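Local atomic coordinates of DUF4348 domain-containing protein (PDB entry 3SBU), a protein that is of unknown function but belongs to the NTF2-like clan, whose curved sheets packed on helices often enclose a binding or catalytic pocket. Residues L94-E99 and S225-A230; V112-I117 and S212-G217; R173-F178 and E191-L196. All coordinates share one frame; numbering follows the deposited sequence.

Contact 1: L94-E99 and S225-A230; sequences LFDREE and SHKILA
Phe95 and Ile228 form an antiparallel hydrogen-bonded pair between strand 93-95 and strand 226-230, with Phe95 N donating to Ile228 O at 2.9 Å and Ile228 N donating to Phe95 O at 2.8 Å. Their side chains share one face of the sheet, where Phe95 CB lies 4.2 Å from Ile228 CB and the phenyl ring turns its edge to Ala230 CB. CD1 of Ile228, anti to CA (chi2 167°), extends beyond the end of the pairing, to within 3.4 Å of Glu98 N, where segment 94-99 has already left the sheet. On the other face Leu94 CD2 meets Leu229 CD1 at 4.1 Å, and the same methyl rests on CG of Lys227, the two side chains crossing at about a right angle.

Past the last bridge a salt bridge continues the contact. Lys227 and Asp96 run side by side, pointing the same way, and NZ of Lys227 reaches OD1 of Asp96 at 2.9 Å, on its syn side but 34° out of the carboxylate plane. A water donates to Asp96 O at 2.8 Å and makes a weak link to His226 N. In the next shell, Gln219 NE2 and the backbone N of Asp221 both bond Asp96 OD2, so three donors fix the rotation of the carboxylate. Phe154 of helix 154-163 packs on Leu94 and Lys227, Phe158 of the same helix covers Leu229, and Ile228 leans on Ile241 and Tyr243 of strand 240-245, the next strand of this antiparallel sheet. A sheet backed by a helix in this way is consistent with the cystatin-like, NTF2-like fold. The chemistry suggests that two buried, opposite charges largely offset each other: backbone bonds end at Phe95, and an ion pair with neutral N-H support takes over where the strand turns away.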
ATOM      1  N   LEU A  94      19.707   9.361   1.274  1.00 36.29           N
ATOM      2  CA  LEU A  94      20.315   8.459   2.237  1.00 36.00           C
ATOM      3  C   LEU A  94      20.736   9.183   3.477  1.00 37.07           C
ATOM      4  O   LEU A  94      21.295  10.279   3.405  1.00 38.79           O
ATOM      5  CB  LEU A  94      21.539   7.747   1.632  1.00 37.68           C
ATOM      6  CG  LEU A  94      21.215   6.485   0.846  1.00 46.20           C
ATOM      7  CD1 LEU A  94      22.315   6.192  -0.150  1.00 49.06           C
ATOM      8  CD2 LEU A  94      21.004   5.297   1.788  1.00 48.98           C
ATOM      9  N   PHE A  95      20.512   8.544   4.622  1.00 31.90           N
ATOM     10  CA  PHE A  95      20.859   9.064   5.945  1.00 30.94           C
ATOM     11  C   PHE A  95      21.436   7.924   6.783  1.00 34.11           C
ATOM     12  O   PHE A  95      21.195   6.769   6.472  1.00 33.48           O
ATOM     13  CB  PHE A  95      19.571   9.648   6.646  1.00 31.41           C
ATOM     14  CG  PHE A  95      18.816  10.673   5.834  1.00 31.71           C
ATOM     15  CD1 PHE A  95      17.832  10.280   4.920  1.00 32.17           C
ATOM     16  CD2 PHE A  95      19.112  12.022   5.952  1.00 32.26           C
ATOM     17  CE1 PHE A  95      17.161  11.225   4.127  1.00 33.59           C
ATOM     18  CE2 PHE A  95      18.449  12.974   5.156  1.00 36.19           C
ATOM     19  CZ  PHE A  95      17.475  12.567   4.246  1.00 34.57           C
ATOM     20  N   ASP A  96      22.115   8.258   7.875  1.00 31.40           N
ATOM     21  CA  ASP A  96      22.648   7.320   8.864  1.00 32.07           C
ATOM     22  C   ASP A  96      21.805   7.330  10.128  1.00 35.80           C
ATOM     23  O   ASP A  96      21.889   6.397  10.932  1.00 35.51           O
ATOM     24  CB  ASP A  96      24.076   7.753   9.285  1.00 34.12           C
ATOM     25  CG  ASP A  96      25.132   7.594   8.231  1.00 42.45           C
ATOM     26  OD1 ASP A  96      24.796   7.124   7.115  1.00 43.69           O
ATOM     27  OD2 ASP A  96      26.292   7.939   8.507  1.00 41.99           O
ATOM     28  N   ARG A  97      21.103   8.456  10.365  1.00 31.22           N
ATOM     29  CA  ARG A  97      20.318   8.741  11.571  1.00 30.59           C
ATOM     30  C   ARG A  97      19.041   9.453  11.186  1.00 33.33           C
ATOM     31  O   ARG A  97      19.084  10.348  10.356  1.00 33.62           O
ATOM     32  CB  ARG A  97      21.139   9.651  12.498  1.00 32.54           C
ATOM     33  CG  ARG A  97      22.570   9.219  12.737  1.00 43.82           C
ATOM     34  CD  ARG A  97      23.305  10.180  13.627  1.00 42.42           C
ATOM     35  NE  ARG A  97      23.698  11.388  12.906  1.00 33.49           N
ATOM     36  CZ  ARG A  97      24.729  12.143  13.262  1.00 46.13           C
ATOM     37  NH1 ARG A  97      25.452  11.832  14.337  1.00 35.30           N
ATOM     38  NH2 ARG A  97      25.048  13.213  12.553  1.00 35.92           N
ATOM     39  N   GLU A  98      17.929   9.119  11.843  1.00 29.85           N
ATOM     40  CA  GLU A  98      16.606   9.642  11.543  1.00 28.33           C
ATOM     41  C   GLU A  98      16.552  11.155  11.714  1.00 33.38           C
ATOM     42  O   GLU A  98      15.916  11.827  10.899  1.00 33.18           O
ATOM     43  CB  GLU A  98      15.552   8.961  12.443  1.00 28.92           C
ATOM     44  CG  GLU A  98      14.131   9.359  12.083  1.00 34.20           C
ATOM     45  CD  GLU A  98      13.048   8.779  12.970  1.00 33.53           C
ATOM     46  OE1 GLU A  98      13.381   8.048  13.926  1.00 40.54           O
ATOM     47  OE2 GLU A  98      11.862   9.059  12.704  1.00 47.92           O
ATOM     48  N   GLU A  99      17.181  11.698  12.777  1.00 29.65           N
ATOM     49  CA  GLU A  99      17.112  13.144  13.056  1.00 31.15           C
ATOM     50  C   GLU A  99      17.761  13.989  11.945  1.00 35.70           C
ATOM     51  O   GLU A  99      17.389  15.150  11.780  1.00 34.89           O
ATOM     52  CB  GLU A  99      17.699  13.510  14.437  1.00 32.40           C
ATOM     53  CG  GLU A  99      19.195  13.232  14.572  1.00 35.23           C
ATOM     54  CD  GLU A  99      19.589  11.812  14.959  1.00 43.90           C
ATOM     55  OE1 GLU A  99      18.783  10.865  14.782  1.00 30.76           O
ATOM     56  OE2 GLU A  99      20.694  11.665  15.524  1.00 36.85           O
ATOM     57  N   SER A 225      26.189   1.989  11.510  1.00 33.82           N
ATOM     58  CA  SER A 225      25.501   0.694  11.597  1.00 32.47           C
ATOM     59  C   SER A 225      24.006   0.787  11.180  1.00 37.74           C
ATOM     60  O   SER A 225      23.313  -0.229  11.147  1.00 38.50           O
ATOM     61  CB  SER A 225      25.649   0.096  12.994  1.00 33.44           C
ATOM     62  OG  SER A 225      24.969   0.881  13.950  1.00 43.14           O
ATOM     63  N   HIS A 226      23.518   1.995  10.875  1.00 33.15           N
ATOM     64  CA  HIS A 226      22.198   2.212  10.302  1.00 31.52           C
ATOM     65  C   HIS A 226      22.335   2.906   8.987  1.00 34.99           C
ATOM     66  O   HIS A 226      23.238   3.728   8.799  1.00 33.07           O
ATOM     67  CB  HIS A 226      21.270   3.071  11.182  1.00 31.92           C
ATOM     68  CG  HIS A 226      20.653   2.393  12.360  1.00 35.03           C
ATOM     69  ND1 HIS A 226      20.874   1.056  12.656  1.00 37.76           N
ATOM     70  CD2 HIS A 226      19.870   2.924  13.312  1.00 35.58           C
ATOM     71  CE1 HIS A 226      20.197   0.820  13.763  1.00 36.45           C
ATOM     72  NE2 HIS A 226      19.563   1.909  14.176  1.00 36.70           N
ATOM     73  N   LYS A 227      21.397   2.622   8.091  1.00 33.97           N
ATOM     74  CA  LYS A 227      21.260   3.280   6.803  1.00 33.47           C
ATOM     75  C   LYS A 227      19.794   3.436   6.554  1.00 36.47           C
ATOM     76  O   LYS A 227      19.037   2.479   6.693  1.00 35.38           O
ATOM     77  CB  LYS A 227      21.981   2.529   5.669  1.00 35.05           C
ATOM     78  CG  LYS A 227      22.908   3.448   4.870  1.00 52.34           C
ATOM     79  CD  LYS A 227      24.293   3.619   5.503  1.00 55.96           C
ATOM     80  CE  LYS A 227      25.036   4.755   4.840  1.00 66.41           C
ATOM     81  NZ  LYS A 227      26.281   5.124   5.569  1.00 52.72           N
ATOM     82  N   ILE A 228      19.381   4.655   6.272  1.00 33.21           N
ATOM     83  CA  ILE A 228      17.979   5.016   6.066  1.00 33.29           C
ATOM     84  C   ILE A 228      17.807   5.527   4.641  1.00 39.84           C
ATOM     85  O   ILE A 228      18.407   6.529   4.262  1.00 40.67           O
ATOM     86  CB  ILE A 228      17.545   6.055   7.120  1.00 35.92           C
ATOM     87  CG1 ILE A 228      17.866   5.558   8.558  1.00 35.09           C
ATOM     88  CG2 ILE A 228      16.042   6.501   6.896  1.00 35.00           C
ATOM     89  CD1 ILE A 228      17.763   6.585   9.571  1.00 36.35           C
ATOM     90  N   LEU A 229      16.997   4.817   3.851  1.00 36.20           N
ATOM     91  CA  LEU A 229      16.757   5.143   2.473  1.00 35.89           C
ATOM     92  C   LEU A 229      15.355   5.727   2.313  1.00 40.59           C
ATOM     93  O   LEU A 229      14.363   5.024   2.516  1.00 40.95           O
ATOM     94  CB  LEU A 229      16.976   3.883   1.605  1.00 36.00           C
ATOM     95  CG  LEU A 229      16.688   4.003   0.103  1.00 42.29           C
ATOM     96  CD1 LEU A 229      17.739   4.834  -0.605  1.00 41.92           C
ATOM     97  CD2 LEU A 229      16.681   2.629  -0.534  1.00 42.38           C
ATOM     98  N   ALA A 230      15.276   7.003   1.946  1.00 36.26           N
ATOM     99  CA  ALA A 230      14.006   7.670   1.682  1.00 37.28           C
ATOM    100  C   ALA A 230      13.739   7.609   0.181  1.00 43.53           C
ATOM    101  O   ALA A 230      14.634   7.891  -0.613  1.00 42.46           O
ATOM    102  CB  ALA A 230      14.032   9.118   2.180  1.00 37.96           C
TER
HETATM  103  O   HOH W   1      24.120   5.065  12.030  1.00 37.07           O

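Contact 2: V112-I117 and S212-G217; sequences VQVEWI and SNINYG
Glu115 and Asn213 exchange backbone bonds, Glu115 N to Asn213 O at 2.7 Å and Asn213 N to Glu115 O at 3.0 Å, within two strand segments whose axes pass 4.6 Å apart and run antiparallel at 165°. Their side chains lie side by side on one face, pointing the same way; Asn213 ND2 reaches Glu115 OE1 from above the carboxylate plane at 3.2 Å, the two flat groups standing 87° apart; Asn213 OD1 accepts from Leu94 N. The Gln113 chain is bent at chi2, which turns CD toward Asn215; OE1 accepts from Asn215 ND2 in a short, nearly straight bond (2.7 Å, 170°) that stays close to the asparagine's amide plane. Asn215 OD1 takes Gly217 N in an Asx turn, so both ends of this amide are used. Strand 212-215 is one of the two outermost strands, within the chain, of a mixed six-stranded sheet whose other face is backed by helix 41-50, an element in keeping with the NTF2-like fold. On that face Val112 CG1 presses tightly on Ile214 CG2 at 3.5 Å, and Phe41 covers both residues. The same Ile214 methyl sits over one face of the Tyr216 ring, offset toward its rim.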
ATOM      1  N   VAL A 112      25.054  22.610  -1.580  1.00 56.69           N
ATOM      2  CA  VAL A 112      24.371  21.317  -1.614  1.00 51.81           C
ATOM      3  C   VAL A 112      24.983  20.489  -2.750  1.00 56.82           C
ATOM      4  O   VAL A 112      25.360  21.050  -3.778  1.00 60.04           O
ATOM      5  CB  VAL A 112      22.830  21.501  -1.791  1.00 53.76           C
ATOM      6  CG1 VAL A 112      22.128  20.166  -1.931  1.00 51.49           C
ATOM      7  CG2 VAL A 112      22.215  22.296  -0.639  1.00 52.61           C
ATOM      8  N   GLN A 113      25.087  19.169  -2.577  1.00 49.83           N
ATOM      9  CA  GLN A 113      25.596  18.304  -3.632  1.00 49.33           C
ATOM     10  C   GLN A 113      24.567  17.274  -4.005  1.00 51.53           C
ATOM     11  O   GLN A 113      23.855  16.770  -3.142  1.00 49.52           O
ATOM     12  CB  GLN A 113      26.913  17.602  -3.253  1.00 49.60           C
ATOM     13  CG  GLN A 113      28.066  18.547  -2.939  1.00 58.70           C
ATOM     14  CD  GLN A 113      28.055  18.953  -1.485  1.00 69.19           C
ATOM     15  OE1 GLN A 113      27.995  18.112  -0.597  1.00 61.78           O
ATOM     16  NE2 GLN A 113      28.069  20.248  -1.210  1.00 59.31           N
ATOM     17  N   VAL A 114      24.488  16.965  -5.299  1.00 48.53           N
ATOM     18  CA  VAL A 114      23.633  15.910  -5.826  1.00 46.66           C
ATOM     19  C   VAL A 114      24.569  14.772  -6.193  1.00 48.65           C
ATOM     20  O   VAL A 114      25.653  15.010  -6.729  1.00 48.78           O
ATOM     21  CB  VAL A 114      22.724  16.379  -6.982  1.00 52.26           C
ATOM     22  CG1 VAL A 114      21.951  15.200  -7.586  1.00 51.80           C
ATOM     23  CG2 VAL A 114      21.751  17.455  -6.490  1.00 51.66           C
ATOM     24  N   GLU A 115      24.195  13.549  -5.820  1.00 44.29           N
ATOM     25  CA  GLU A 115      25.032  12.367  -6.065  1.00 44.45           C
ATOM     26  C   GLU A 115      24.323  11.279  -6.820  1.00 49.33           C
ATOM     27  O   GLU A 115      23.137  11.043  -6.595  1.00 49.63           O
ATOM     28  CB  GLU A 115      25.536  11.732  -4.745  1.00 43.72           C
ATOM     29  CG  GLU A 115      26.187  12.681  -3.746  1.00 52.99           C
ATOM     30  CD  GLU A 115      26.239  12.232  -2.293  1.00 66.03           C
ATOM     31  OE1 GLU A 115      25.851  11.078  -1.991  1.00 52.40           O
ATOM     32  OE2 GLU A 115      26.645  13.059  -1.445  1.00 60.84           O
ATOM     33  N   TRP A 116      25.059  10.615  -7.723  1.00 45.27           N
ATOM     34  CA  TRP A 116      24.655   9.366  -8.328  1.00 45.47           C
ATOM     35  C   TRP A 116      25.559   8.320  -7.707  1.00 49.76           C
ATOM     36  O   TRP A 116      26.784   8.472  -7.753  1.00 50.14           O
ATOM     37  CB  TRP A 116      24.797   9.355  -9.862  1.00 46.25           C
ATOM     38  CG  TRP A 116      23.739  10.100 -10.624  1.00 49.04           C
ATOM     39  CD1 TRP A 116      23.947  11.069 -11.562  1.00 54.03           C
ATOM     40  CD2 TRP A 116      22.326   9.831 -10.632  1.00 48.81           C
ATOM     41  NE1 TRP A 116      22.748  11.456 -12.118  1.00 54.95           N
ATOM     42  CE2 TRP A 116      21.733  10.727 -11.553  1.00 54.95           C
ATOM     43  CE3 TRP A 116      21.493   8.947  -9.922  1.00 48.26           C
ATOM     44  CZ2 TRP A 116      20.349  10.742 -11.811  1.00 54.64           C
ATOM     45  CZ3 TRP A 116      20.120   8.975 -10.167  1.00 50.36           C
ATOM     46  CH2 TRP A 116      19.563   9.866 -11.098  1.00 53.32           C
ATOM     47  N   ILE A 117      24.985   7.271  -7.136  1.00 45.01           N
ATOM     48  CA  ILE A 117      25.754   6.162  -6.584  1.00 44.04           C
ATOM     49  C   ILE A 117      25.546   4.995  -7.515  1.00 48.23           C
ATOM     50  O   ILE A 117      24.430   4.481  -7.620  1.00 47.70           O
ATOM     51  CB  ILE A 117      25.402   5.826  -5.108  1.00 45.63           C
ATOM     52  CG1 ILE A 117      25.595   7.045  -4.218  1.00 45.39           C
ATOM     53  CG2 ILE A 117      26.228   4.621  -4.610  1.00 45.02           C
ATOM     54  CD1 ILE A 117      24.635   7.127  -3.065  1.00 56.95           C
ATOM     55  N   SER A 212      20.244   7.814  -6.050  1.00 45.67           N
ATOM     56  CA  SER A 212      20.572   9.224  -5.972  1.00 45.28           C
ATOM     57  C   SER A 212      20.731   9.592  -4.506  1.00 46.76           C
ATOM     58  O   SER A 212      20.351   8.821  -3.618  1.00 43.04           O
ATOM     59  CB  SER A 212      19.504  10.083  -6.629  1.00 48.75           C
ATOM     60  OG  SER A 212      18.262  10.024  -5.945  1.00 54.23           O
ATOM     61  N   ASN A 213      21.298  10.762  -4.258  1.00 44.35           N
ATOM     62  CA  ASN A 213      21.406  11.303  -2.928  1.00 42.07           C
ATOM     63  C   ASN A 213      21.588  12.772  -3.074  1.00 45.33           C
ATOM     64  O   ASN A 213      22.097  13.247  -4.091  1.00 45.28           O
ATOM     65  CB  ASN A 213      22.521  10.653  -2.084  1.00 43.07           C
ATOM     66  CG  ASN A 213      22.390  10.938  -0.611  1.00 59.15           C
ATOM     67  OD1 ASN A 213      21.310  11.289  -0.092  1.00 44.34           O
ATOM     68  ND2 ASN A 213      23.472  10.722   0.112  1.00 64.52           N
ATOM     69  N   ILE A 214      21.068  13.510  -2.107  1.00 40.39           N
ATOM     70  CA  ILE A 214      21.239  14.942  -2.033  1.00 40.41           C
ATOM     71  C   ILE A 214      21.877  15.201  -0.689  1.00 45.60           C
ATOM     72  O   ILE A 214      21.367  14.724   0.317  1.00 44.96           O
ATOM     73  CB  ILE A 214      19.951  15.751  -2.274  1.00 42.39           C
ATOM     74  CG1 ILE A 214      19.317  15.408  -3.636  1.00 43.58           C
ATOM     75  CG2 ILE A 214      20.238  17.241  -2.126  1.00 41.07           C
ATOM     76  CD1 ILE A 214      17.917  16.036  -3.887  1.00 46.40           C
ATOM     77  N   ASN A 215      23.025  15.884  -0.672  1.00 45.63           N
ATOM     78  CA  ASN A 215      23.700  16.146   0.578  1.00 45.04           C
ATOM     79  C   ASN A 215      23.234  17.461   1.141  1.00 47.97           C
ATOM     80  O   ASN A 215      23.667  18.524   0.705  1.00 49.78           O
ATOM     81  CB  ASN A 215      25.244  16.078   0.437  1.00 48.96           C
ATOM     82  CG  ASN A 215      25.940  16.408   1.731  1.00 66.37           C
ATOM     83  OD1 ASN A 215      25.473  16.088   2.793  1.00 51.90           O
ATOM     84  ND2 ASN A 215      27.033  17.126   1.692  1.00 62.32           N
ATOM     85  N   TYR A 216      22.367  17.396   2.148  1.00 42.03           N
ATOM     86  CA  TYR A 216      21.900  18.570   2.855  1.00 41.12           C
ATOM     87  C   TYR A 216      22.766  18.806   4.117  1.00 46.71           C
ATOM     88  O   TYR A 216      22.403  19.635   4.955  1.00 47.10           O
ATOM     89  CB  TYR A 216      20.419  18.395   3.249  1.00 40.88           C
ATOM     90  CG  TYR A 216      19.461  18.171   2.095  1.00 40.77           C
ATOM     91  CD1 TYR A 216      18.926  19.246   1.393  1.00 43.79           C
ATOM     92  CD2 TYR A 216      18.975  16.897   1.805  1.00 39.29           C
ATOM     93  CE1 TYR A 216      17.980  19.052   0.384  1.00 43.56           C
ATOM     94  CE2 TYR A 216      18.040  16.689   0.789  1.00 40.11           C
ATOM     95  CZ  TYR A 216      17.544  17.768   0.087  1.00 48.78           C
ATOM     96  OH  TYR A 216      16.617  17.540  -0.896  1.00 53.31           O
ATOM     97  N   GLY A 217      23.863  18.048   4.251  1.00 43.30           N
ATOM     98  CA  GLY A 217      24.725  18.069   5.432  1.00 43.64           C
ATOM     99  C   GLY A 217      24.538  16.868   6.367  1.00 45.00           C
ATOM    100  O   GLY A 217      25.148  16.824   7.433  1.00 44.03           O
TER

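Contact 3: R173-F178 and E191-L196; sequences RQPLVF and ETTLDL
Phe178 has CG anti to its backbone N (chi1 -175°) and Leu194 has CG anti to its carbonyl carbon (chi1 -59°); these torsions set the two CG atoms 3.9 Å apart, and CD1 of Leu194 then lies over the ring. Leu194 CD1 stands 4.2 Å from the Phe178 ring centroid and 20° off the normal, a CH-pi contact over the face, while Thr192 CG2 meets the ring edge at CD2, 3.6 Å away. Leu176 CD2 touches Leu194 CD1 at 4.1 Å, extending the same apolar face. Between strands 176-182 and 189-194 of this beta hairpin, Leu176 with Leu194 and Phe178 with Thr192 are antiparallel hydrogen-bonded pairs, for example Leu194 N to Leu176 O at 2.8 Å and Thr192 N to Phe178 O at 2.8 Å.

On the opposite face Pro175, preceded by a cis peptide bond, sets CB 3.7 Å from Thr193 CB. Where the pairing ends, Gln174 NE2 adds a weak bond to Leu194 O. Asp195 then N-caps helix 196-201 through OD1 and Gln198 N. Phe256 meets the Phe178 ring, and Pro145 of the second subunit packs on Phe178 and Leu194. Thr192 OG1 bonds Asn67 O and Thr193 OG1 bonds Glu69 N, both of that subunit. Apart from the weak Gln174 bond, the hairpin's strands are thus bonded through backbone atoms, while hydroxyls from both of its faces join the two subunits of the dimer.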
ATOM      1  N   ARG A 173      14.130  -8.378   8.689  1.00 45.81           N
ATOM      2  CA  ARG A 173      13.834  -8.768  10.059  1.00 47.95           C
ATOM      3  C   ARG A 173      12.392  -9.269  10.124  1.00 54.14           C
ATOM      4  O   ARG A 173      11.512  -8.713   9.463  1.00 53.05           O
ATOM      5  CB  ARG A 173      14.067  -7.601  11.029  1.00 49.70           C
ATOM      6  CG  ARG A 173      14.011  -8.028  12.504  1.00 61.11           C
ATOM      7  CD  ARG A 173      13.907  -6.859  13.490  1.00 70.16           C
ATOM      8  NE  ARG A 173      12.527  -6.386  13.725  1.00 87.13           N
ATOM      9  CZ  ARG A 173      11.739  -6.779  14.736  1.00104.95           C
ATOM     10  NH1 ARG A 173      12.175  -7.664  15.626  1.00101.52           N
ATOM     11  NH2 ARG A 173      10.499  -6.309  14.844  1.00 80.13           N
ATOM     12  N   GLN A 174      12.169 -10.368  10.837  1.00 54.14           N
ATOM     13  CA  GLN A 174      10.838 -10.920  10.922  1.00 56.54           C
ATOM     14  C   GLN A 174      10.334 -10.897  12.364  1.00 63.83           C
ATOM     15  O   GLN A 174      10.960 -11.481  13.244  1.00 66.13           O
ATOM     16  CB  GLN A 174      10.770 -12.318  10.295  1.00 59.60           C
ATOM     17  CG  GLN A 174      10.516 -12.260   8.783  1.00 79.51           C
ATOM     18  CD  GLN A 174       9.222 -11.523   8.458  1.00106.53           C
ATOM     19  OE1 GLN A 174       8.120 -11.962   8.830  1.00109.27           O
ATOM     20  NE2 GLN A 174       9.333 -10.350   7.828  1.00 87.06           N
ATOM     21  N   PRO A 175       9.213 -10.190  12.630  1.00 60.74           N
ATOM     22  CA  PRO A 175       8.399  -9.416  11.673  1.00 59.00           C
ATOM     23  C   PRO A 175       9.023  -8.046  11.357  1.00 56.44           C
ATOM     24  O   PRO A 175       9.829  -7.522  12.128  1.00 54.96           O
ATOM     25  CB  PRO A 175       7.058  -9.289  12.397  1.00 61.88           C
ATOM     26  CG  PRO A 175       7.432  -9.234  13.845  1.00 66.87           C
ATOM     27  CD  PRO A 175       8.640 -10.134  13.990  1.00 62.90           C
ATOM     28  N   LEU A 176       8.680  -7.501  10.189  1.00 47.81           N
ATOM     29  CA  LEU A 176       9.145  -6.211   9.732  1.00 43.56           C
ATOM     30  C   LEU A 176       8.254  -5.099  10.326  1.00 45.67           C
ATOM     31  O   LEU A 176       7.030  -5.150  10.199  1.00 44.05           O
ATOM     32  CB  LEU A 176       9.129  -6.189   8.200  1.00 43.48           C
ATOM     33  CG  LEU A 176       9.442  -4.875   7.512  1.00 46.57           C
ATOM     34  CD1 LEU A 176      10.887  -4.428   7.805  1.00 44.35           C
ATOM     35  CD2 LEU A 176       9.248  -5.010   6.022  1.00 45.48           C
ATOM     36  N   VAL A 177       8.862  -4.115  11.017  1.00 40.29           N
ATOM     37  CA  VAL A 177       8.086  -3.024  11.603  1.00 38.75           C
ATOM     38  C   VAL A 177       7.553  -2.147  10.450  1.00 40.75           C
ATOM     39  O   VAL A 177       8.286  -1.836   9.507  1.00 39.96           O
ATOM     40  CB  VAL A 177       8.897  -2.227  12.663  1.00 41.71           C
ATOM     41  CG1 VAL A 177       8.145  -0.978  13.116  1.00 40.86           C
ATOM     42  CG2 VAL A 177       9.213  -3.101  13.860  1.00 42.04           C
ATOM     43  N   PHE A 178       6.252  -1.847  10.492  1.00 38.54           N
ATOM     44  CA  PHE A 178       5.589  -1.070   9.460  1.00 38.26           C
ATOM     45  C   PHE A 178       4.856   0.078  10.086  1.00 42.77           C
ATOM     46  O   PHE A 178       4.012  -0.098  10.970  1.00 44.18           O
ATOM     47  CB  PHE A 178       4.642  -1.945   8.621  1.00 41.14           C
ATOM     48  CG  PHE A 178       3.981  -1.307   7.435  1.00 43.10           C
ATOM     49  CD1 PHE A 178       4.716  -0.572   6.525  1.00 45.21           C
ATOM     50  CD2 PHE A 178       2.633  -1.519   7.180  1.00 45.76           C
ATOM     51  CE1 PHE A 178       4.100  -0.022   5.416  1.00 46.67           C
ATOM     52  CE2 PHE A 178       2.032  -1.005   6.050  1.00 49.54           C
ATOM     53  CZ  PHE A 178       2.763  -0.260   5.179  1.00 47.01           C
ATOM     54  N   GLU A 191       1.080   1.807  13.867  1.00 44.52           N
ATOM     55  CA  GLU A 191       2.264   0.964  13.885  1.00 44.54           C
ATOM     56  C   GLU A 191       1.840  -0.482  13.875  1.00 47.93           C
ATOM     57  O   GLU A 191       1.050  -0.919  14.712  1.00 48.53           O
ATOM     58  CB  GLU A 191       3.186   1.244  15.067  1.00 45.54           C
ATOM     59  CG  GLU A 191       4.443   0.383  14.935  1.00 65.07           C
ATOM     60  CD  GLU A 191       5.575   0.653  15.908  1.00 98.95           C
ATOM     61  OE1 GLU A 191       5.705   1.806  16.379  1.00101.72           O
ATOM     62  OE2 GLU A 191       6.363  -0.288  16.163  1.00 96.77           O
ATOM     63  N   THR A 192       2.346  -1.218  12.913  1.00 45.41           N
ATOM     64  CA  THR A 192       1.972  -2.619  12.748  1.00 47.38           C
ATOM     65  C   THR A 192       3.220  -3.393  12.316  1.00 48.74           C
ATOM     66  O   THR A 192       4.325  -2.846  12.380  1.00 45.95           O
ATOM     67  CB  THR A 192       0.772  -2.721  11.748  1.00 54.82           C
ATOM     68  OG1 THR A 192       0.299  -4.050  11.725  1.00 60.37           O
ATOM     69  CG2 THR A 192       1.148  -2.332  10.323  1.00 52.34           C
ATOM     70  N   THR A 193       3.048  -4.645  11.873  1.00 48.36           N
ATOM     71  CA  THR A 193       4.144  -5.478  11.375  1.00 48.02           C
ATOM     72  C   THR A 193       3.745  -6.092  10.055  1.00 52.38           C
ATOM     73  O   THR A 193       2.560  -6.200   9.784  1.00 55.69           O
ATOM     74  CB  THR A 193       4.554  -6.554  12.400  1.00 56.60           C
ATOM     75  OG1 THR A 193       3.444  -7.401  12.646  1.00 57.79           O
ATOM     76  CG2 THR A 193       5.091  -5.974  13.706  1.00 52.87           C
ATOM     77  N   LEU A 194       4.730  -6.445   9.213  1.00 46.91           N
ATOM     78  CA  LEU A 194       4.543  -7.166   7.944  1.00 48.03           C
ATOM     79  C   LEU A 194       5.313  -8.470   7.976  1.00 51.81           C
ATOM     80  O   LEU A 194       6.464  -8.464   8.414  1.00 50.03           O
ATOM     81  CB  LEU A 194       5.041  -6.380   6.705  1.00 46.63           C
ATOM     82  CG  LEU A 194       4.457  -5.016   6.382  1.00 49.49           C
ATOM     83  CD1 LEU A 194       5.259  -4.360   5.293  1.00 47.49           C
ATOM     84  CD2 LEU A 194       2.997  -5.102   5.927  1.00 50.42           C
ATOM     85  N   ASP A 195       4.724  -9.557   7.455  1.00 48.49           N
ATOM     86  CA  ASP A 195       5.425 -10.827   7.281  1.00 48.43           C
ATOM     87  C   ASP A 195       6.095 -10.753   5.901  1.00 52.22           C
ATOM     88  O   ASP A 195       5.926  -9.735   5.216  1.00 51.59           O
ATOM     89  CB  ASP A 195       4.516 -12.062   7.466  1.00 52.80           C
ATOM     90  CG  ASP A 195       3.351 -12.230   6.493  1.00 62.01           C
ATOM     91  OD1 ASP A 195       3.409 -11.654   5.384  1.00 58.86           O
ATOM     92  OD2 ASP A 195       2.414 -12.991   6.816  1.00 72.23           O
ATOM     93  N   LEU A 196       6.859 -11.791   5.502  1.00 49.15           N
ATOM     94  CA  LEU A 196       7.590 -11.761   4.235  0.50 49.73           C
ATOM     95  C   LEU A 196       6.654 -11.668   3.018  1.00 55.03           C
ATOM     96  O   LEU A 196       6.970 -10.921   2.091  1.00 54.04           O
ATOM     97  CB  LEU A 196       8.566 -12.945   4.092  0.50 50.85           C
ATOM     98  CG  LEU A 196       9.754 -12.988   5.083  0.50 54.49           C
ATOM     99  CD1 LEU A 196      10.624 -14.204   4.835  0.50 56.12           C
ATOM    100  CD2 LEU A 196      10.622 -11.732   5.006  0.50 54.85           C
TER

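Along the chain the first strands of contacts 1 and 2 come in sequence, then both arms of contact 3, then the second strands of contact 2 and contact 1, so the three pairings enclose one another like brackets, with the local hairpin innermost. Contacts 1 and 2 have centres about 14 Å apart and belong to two separate sheets that touch through the Leu94-Asn213 bond and through Leu94 packing on Ile117. Contact 3 lies farther out, its centre about 18 Å from that of contact 1 and about 30 Å from that of contact 2, with no atoms in touch. The first two therefore tie together the chain's interior, whereas the hairpin serves the dimer interface.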